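Side-chain contacts in DUF1987 domain-containing protein (PDB 6K4F), which is probably a phosphorylation-controlled regulator of biofilm formation, acting in the SiaABC threonine phosphorylation pathway in response to carbon availability: residues Ile45-Val48 against Glu49-Ala53; Leu82-Glu85 against Ala86-Gly90. All blocks are in the same frame, centred on the assembly; numbering follows the deposited sequence.

In the fold
Both contacts lie at the C-terminal ends of helices. Contact 1 (45-53) comes first along the chain and ends helix 37-53; contact 2 (82-90) follows and ends helix 70-88. Their centres lie about 12 Å apart, and the two helices touch there: E49 CG is 3.8 Å from L82 CD1, and L52 CD1 is 4.0 Å from A86 CB. Helix 37-53 leads into strand 59-68, which helix 70-88 links to the parallel strand 93-99 as a beta-alpha-beta unit of the six-stranded mixed sheet. V48 and L83 both pack on L59 of strand 59-68. Two neighbouring helix ends thus pack against one another and on the same strand.

Contact 1: Ile45-Val48 against Glu49-Ala53; sequences IDWV and ERFLA
D46 and R50, one helical turn apart, form the salt bridge of this contact. OD1 of D46 accepts NE of R50 at 2.7 Å, with an N-H...O angle of 156°. The oxygen lies in the guanidinium plane and is met nearly along its own C-O axis, whereas the carboxylate as a whole is turned 40° from that plane. The bend of the arginine chain at chi3 (-81°) brings NE within reach of D46, and the further turn about CD-NE lays NH2 beside W47. There NH2 comes to 3.6 Å from CD1 of W47, and the guanidinium stands almost perpendicular to the indole. The second aspartate oxygen, OD2, has a like-charged neighbour in OE2 of E49 at 4.4 Å, a proximity the bridge to R50 probably helps offset.

Beneath these side chains, the backbone N-H groups of E49, R50, F51 and L52 bond to the carbonyls of I45, D46, W47 and V48, the regular i to i+4 ladder of an alpha-helix.

The inner side is apolar. W47 and F51 both hold CG opposite the backbone N, and it is CB of F51, at the root of its side chain, that lies over one face of the W47 ring. The F51 ring itself is carried past the indole: the planes are near parallel, yet with centroids 5.7 Å apart they are slid and barely overlap. W21 meets both rings edge-to-face, and NE1 of W47 bonds to the carbonyl of S4. V48 and L52 run side by side, CG1 of V48 lying 3.8 Å from CD1 of L52. Such partition, with an i to i+4 salt bridge on one side and aromatic and aliphatic rows on another, is characteristic of an amphipathic helix packed on a beta-sheet.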
ATOM      1  N   ILE A  45      -4.623   5.041  -5.232  1.00 32.09           N
ATOM      2  CA  ILE A  45      -4.489   6.315  -4.541  1.00 31.83           C
ATOM      3  C   ILE A  45      -5.862   6.926  -4.319  1.00 27.81           C
ATOM      4  O   ILE A  45      -6.202   7.377  -3.217  1.00 29.72           O
ATOM      5  CB  ILE A  45      -3.569   7.250  -5.348  1.00 32.90           C
ATOM      6  CG1 ILE A  45      -2.147   6.677  -5.372  1.00 37.44           C
ATOM      7  CG2 ILE A  45      -3.582   8.659  -4.770  1.00 41.00           C
ATOM      8  CD1 ILE A  45      -1.198   7.411  -6.313  1.00 39.64           C
ATOM      9  N   ASP A  46      -6.680   6.934  -5.374  1.00 31.02           N
ATOM     10  CA  ASP A  46      -8.025   7.486  -5.281  1.00 35.29           C
ATOM     11  C   ASP A  46      -8.842   6.774  -4.213  1.00 31.78           C
ATOM     12  O   ASP A  46      -9.517   7.415  -3.404  1.00 36.00           O
ATOM     13  CB  ASP A  46      -8.704   7.384  -6.652  1.00 36.65           C
ATOM     14  CG  ASP A  46      -9.949   8.240  -6.762  1.00 59.69           C
ATOM     15  OD1 ASP A  46     -11.025   7.799  -6.296  1.00 59.65           O
ATOM     16  OD2 ASP A  46      -9.854   9.350  -7.330  1.00 70.24           O
ATOM     17  N   TRP A  47      -8.799   5.436  -4.200  1.00 28.21           N
ATOM     18  CA  TRP A  47      -9.571   4.683  -3.216  1.00 30.08           C
ATOM     19  C   TRP A  47      -9.130   5.028  -1.797  1.00 33.21           C
ATOM     20  O   TRP A  47      -9.963   5.213  -0.900  1.00 32.32           O
ATOM     21  CB  TRP A  47      -9.425   3.183  -3.494  1.00 31.05           C
ATOM     22  CG  TRP A  47     -10.321   2.289  -2.673  1.00 31.64           C
ATOM     23  CD1 TRP A  47     -11.563   1.851  -3.004  1.00 34.97           C
ATOM     24  CD2 TRP A  47     -10.019   1.716  -1.394  1.00 30.09           C
ATOM     25  NE1 TRP A  47     -12.065   1.042  -2.011  1.00 31.05           N
ATOM     26  CE2 TRP A  47     -11.132   0.934  -1.015  1.00 36.71           C
ATOM     27  CE3 TRP A  47      -8.915   1.779  -0.539  1.00 31.94           C
ATOM     28  CZ2 TRP A  47     -11.182   0.237   0.198  1.00 35.93           C
ATOM     29  CZ3 TRP A  47      -8.959   1.084   0.661  1.00 34.25           C
ATOM     30  CH2 TRP A  47     -10.080   0.316   1.017  1.00 30.98           C
ATOM     31  N   VAL A  48      -7.827   5.157  -1.584  1.00 31.86           N
ATOM     32  CA  VAL A  48      -7.335   5.510  -0.254  1.00 32.79           C
ATOM     33  C   VAL A  48      -7.812   6.902   0.126  1.00 36.57           C
ATOM     34  O   VAL A  48      -8.288   7.128   1.247  1.00 38.28           O
ATOM     35  CB  VAL A  48      -5.802   5.400  -0.208  1.00 30.70           C
ATOM     36  CG1 VAL A  48      -5.262   5.968   1.127  1.00 36.14           C
ATOM     37  CG2 VAL A  48      -5.380   3.953  -0.394  1.00 31.34           C
ATOM     38  N   GLU A  49      -7.704   7.855  -0.811  1.00 39.09           N
ATOM     39  CA  GLU A  49      -8.189   9.214  -0.573  1.00 40.15           C
ATOM     40  C   GLU A  49      -9.650   9.205  -0.146  1.00 44.00           C
ATOM     41  O   GLU A  49     -10.027   9.849   0.838  1.00 45.00           O
ATOM     42  CB  GLU A  49      -8.028  10.060  -1.837  1.00 45.64           C
ATOM     43  CG  GLU A  49      -6.681  10.715  -2.036  1.00 50.05           C
ATOM     44  CD  GLU A  49      -6.555  11.356  -3.415  1.00 64.10           C
ATOM     45  OE1 GLU A  49      -5.442  11.798  -3.772  1.00 66.30           O
ATOM     46  OE2 GLU A  49      -7.569  11.408  -4.147  1.00 69.03           O
ATOM     47  N   ARG A  50     -10.491   8.481  -0.892  1.00 46.13           N
ATOM     48  CA  ARG A  50     -11.914   8.439  -0.577  1.00 40.48           C
ATOM     49  C   ARG A  50     -12.166   7.763   0.764  1.00 44.87           C
ATOM     50  O   ARG A  50     -13.014   8.217   1.539  1.00 49.09           O
ATOM     51  CB  ARG A  50     -12.685   7.741  -1.702  1.00 41.50           C
ATOM     52  CG  ARG A  50     -12.638   8.498  -3.038  1.00 39.66           C
ATOM     53  CD  ARG A  50     -13.538   7.881  -4.102  1.00 36.82           C
ATOM     54  NE  ARG A  50     -12.932   6.723  -4.757  1.00 38.55           N
ATOM     55  CZ  ARG A  50     -13.343   5.486  -4.548  1.00 38.74           C
ATOM     56  NH1 ARG A  50     -14.346   5.273  -3.707  1.00 44.97           N
ATOM     57  NH2 ARG A  50     -12.758   4.474  -5.162  1.00 39.25           N
ATOM     58  N   PHE A  51     -11.424   6.695   1.071  1.00 41.59           N
ATOM     59  CA  PHE A  51     -11.610   6.024   2.352  1.00 41.84           C
ATOM     60  C   PHE A  51     -11.300   6.964   3.509  1.00 48.49           C
ATOM     61  O   PHE A  51     -11.996   6.956   4.533  1.00 48.39           O
ATOM     62  CB  PHE A  51     -10.732   4.776   2.433  1.00 41.26           C
ATOM     63  CG  PHE A  51     -10.903   4.002   3.711  1.00 40.26           C
ATOM     64  CD1 PHE A  51     -11.846   2.990   3.798  1.00 41.28           C
ATOM     65  CD2 PHE A  51     -10.136   4.302   4.834  1.00 38.01           C
ATOM     66  CE1 PHE A  51     -12.023   2.280   4.975  1.00 42.60           C
ATOM     67  CE2 PHE A  51     -10.304   3.599   6.014  1.00 38.97           C
ATOM     68  CZ  PHE A  51     -11.248   2.589   6.089  1.00 39.23           C
ATOM     69  N   LEU A  52     -10.252   7.775   3.364  1.00 46.84           N
ATOM     70  CA  LEU A  52      -9.883   8.714   4.418  1.00 49.28           C
ATOM     71  C   LEU A  52     -10.909   9.829   4.546  1.00 53.14           C
ATOM     72  O   LEU A  52     -11.186  10.304   5.653  1.00 52.98           O
ATOM     73  CB  LEU A  52      -8.498   9.292   4.126  1.00 41.22           C
ATOM     74  CG  LEU A  52      -7.402   8.234   4.080  1.00 43.76           C
ATOM     75  CD1 LEU A  52      -6.094   8.822   3.573  1.00 40.98           C
ATOM     76  CD2 LEU A  52      -7.226   7.594   5.457  1.00 48.16           C
ATOM     77  N   ALA A  53     -11.492  10.251   3.424  1.00 51.58           N
ATOM     78  CA  ALA A  53     -12.393  11.396   3.427  1.00 53.04           C
ATOM     79  C   ALA A  53     -13.784  11.028   3.930  1.00 60.30           C
ATOM     80  O   ALA A  53     -14.438  11.843   4.589  1.00 68.73           O
ATOM     81  CB  ALA A  53     -12.483  11.997   2.024  1.00 51.91           C
TER

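Contact 2: Leu82-Glu85 against Ala86-Gly90; sequences LLEE and AHQGG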
ATOM      1  N   LEU A  82       0.229   9.777   1.516  1.00 46.91           N
ATOM      2  CA  LEU A  82      -1.169  10.006   1.879  1.00 42.33           C
ATOM      3  C   LEU A  82      -1.462   9.483   3.282  1.00 42.44           C
ATOM      4  O   LEU A  82      -2.112  10.158   4.090  1.00 41.95           O
ATOM      5  CB  LEU A  82      -2.098   9.344   0.859  1.00 46.42           C
ATOM      6  CG  LEU A  82      -2.758  10.243  -0.189  1.00 55.43           C
ATOM      7  CD1 LEU A  82      -3.840  11.089   0.460  1.00 55.63           C
ATOM      8  CD2 LEU A  82      -1.734  11.128  -0.885  1.00 60.44           C
ATOM      9  N   LEU A  83      -1.012   8.265   3.583  1.00 36.42           N
ATOM     10  CA  LEU A  83      -1.236   7.704   4.908  1.00 34.22           C
ATOM     11  C   LEU A  83      -0.527   8.522   5.981  1.00 36.45           C
ATOM     12  O   LEU A  83      -1.050   8.695   7.088  1.00 37.49           O
ATOM     13  CB  LEU A  83      -0.763   6.255   4.946  1.00 36.82           C
ATOM     14  CG  LEU A  83      -1.477   5.295   3.983  1.00 38.54           C
ATOM     15  CD1 LEU A  83      -0.824   3.927   4.030  1.00 38.97           C
ATOM     16  CD2 LEU A  83      -2.922   5.192   4.372  1.00 40.57           C
ATOM     17  N   GLU A  84       0.674   9.017   5.683  1.00 40.33           N
ATOM     18  CA  GLU A  84       1.425   9.755   6.701  1.00 45.53           C
ATOM     19  C   GLU A  84       0.742  11.079   7.028  1.00 48.52           C
ATOM     20  O   GLU A  84       0.584  11.435   8.202  1.00 46.27           O
ATOM     21  CB  GLU A  84       2.863   9.987   6.241  1.00 39.91           C
ATOM     22  CG  GLU A  84       3.646  10.961   7.131  1.00 49.41           C
ATOM     23  CD  GLU A  84       4.065  10.344   8.462  1.00 58.38           C
ATOM     24  OE1 GLU A  84       3.744   9.161   8.703  1.00 59.13           O
ATOM     25  OE2 GLU A  84       4.725  11.043   9.266  1.00 59.07           O
ATOM     26  N   GLU A  85       0.341  11.823   5.994  1.00 48.92           N
ATOM     27  CA  GLU A  85      -0.461  13.028   6.184  1.00 56.12           C
ATOM     28  C   GLU A  85      -1.692  12.746   7.035  1.00 56.41           C
ATOM     29  O   GLU A  85      -2.012  13.501   7.960  1.00 58.38           O
ATOM     30  CB  GLU A  85      -0.871  13.588   4.820  1.00 68.42           C
ATOM     31  CG  GLU A  85      -1.747  14.835   4.866  1.00 85.55           C
ATOM     32  CD  GLU A  85      -1.179  15.933   5.747  1.00 99.12           C
ATOM     33  OE1 GLU A  85       0.054  16.133   5.733  1.00103.80           O
ATOM     34  OE2 GLU A  85      -1.969  16.606   6.444  1.00104.28           O
ATOM     35  N   ALA A  86      -2.403  11.657   6.734  1.00 55.80           N
ATOM     36  CA  ALA A  86      -3.588  11.326   7.515  1.00 54.79           C
ATOM     37  C   ALA A  86      -3.216  10.967   8.947  1.00 54.19           C
ATOM     38  O   ALA A  86      -3.926  11.338   9.889  1.00 58.23           O
ATOM     39  CB  ALA A  86      -4.357  10.182   6.855  1.00 49.11           C
ATOM     40  N   HIS A  87      -2.104  10.250   9.130  1.00 45.52           N
ATOM     41  CA  HIS A  87      -1.697   9.849  10.472  1.00 45.21           C
ATOM     42  C   HIS A  87      -1.331  11.059  11.322  1.00 50.03           C
ATOM     43  O   HIS A  87      -1.658  11.110  12.512  1.00 48.62           O
ATOM     44  CB  HIS A  87      -0.519   8.879  10.404  1.00 41.14           C
ATOM     45  CG  HIS A  87      -0.027   8.444  11.746  1.00 47.91           C
ATOM     46  ND1 HIS A  87       1.225   8.767  12.222  1.00 49.73           N
ATOM     47  CD2 HIS A  87      -0.630   7.729  12.725  1.00 50.08           C
ATOM     48  CE1 HIS A  87       1.379   8.259  13.432  1.00 51.97           C
ATOM     49  NE2 HIS A  87       0.269   7.622  13.758  1.00 49.58           N
ATOM     50  N   GLN A  88      -0.652  12.042  10.730  1.00 55.68           N
ATOM     51  CA  GLN A  88      -0.308  13.246  11.474  1.00 60.95           C
ATOM     52  C   GLN A  88      -1.548  14.024  11.887  1.00 62.07           C
ATOM     53  O   GLN A  88      -1.491  14.801  12.845  1.00 69.25           O
ATOM     54  CB  GLN A  88       0.639  14.117  10.648  1.00 65.00           C
ATOM     55  CG  GLN A  88       1.935  13.411  10.261  1.00 74.06           C
ATOM     56  CD  GLN A  88       2.794  13.055  11.462  1.00 86.56           C
ATOM     57  OE1 GLN A  88       2.927  11.883  11.823  1.00 92.77           O
ATOM     58  NE2 GLN A  88       3.385  14.064  12.086  1.00 91.65           N
ATOM     59  N   GLY A  89      -2.666  13.815  11.205  1.00 60.53           N
ATOM     60  CA  GLY A  89      -3.955  14.347  11.587  1.00 58.98           C
ATOM     61  C   GLY A  89      -4.712  13.519  12.605  1.00 60.26           C
ATOM     62  O   GLY A  89      -5.858  13.848  12.926  1.00 69.08           O
ATOM     63  N   GLY A  90      -4.119  12.448  13.120  1.00 51.98           N
ATOM     64  CA  GLY A  90      -4.777  11.630  14.118  1.00 57.21           C
ATOM     65  C   GLY A  90      -5.491  10.401  13.600  1.00 55.50           C
ATOM     66  O   GLY A  90      -6.135   9.705  14.392  1.00 56.54           O
TER
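E84 and Q88 bring their polar ends together one turn apart, OE2 of E84 lying 3.2 Å from OE1 of Q88. Both are acceptors, so this approach is no hydrogen bond; the carboxylate and amide planes are only 17° apart. Bends at chi2 in both chains bring the two ends close. S118 serves three other contacts of this cluster: its backbone N donates to OE1 of E84, and its OG is hydrogen-bonded to both OE1 of Q88 and ND1 of H87. One serine thus ties three side chains of the helix end to the segment ahead of strand 121-125.

The backbone acceptors are met in order. A86 N binds L82 O, H87 N binds L83 O and Q88 N binds E84 O, at 2.8 to 3.1 Å. The next bond, from G89 N to E85 O, is weak: 3.3 Å, with an N-H...O angle of 139°. G90 N then reaches H87 O at 2.9 Å, and G90 itself adopts positive phi (96°).

Away from the polar cluster, A86 packs on R91, and L83 rests on V48 and L61. The closing turn combines the positive-phi glycine with two bonds back into the last turn, one of them G90 N to H87 O, and is therefore a Schellman motif: it terminates helix 70-88 before the chain enters strand 93-99 of the beta-alpha-beta unit.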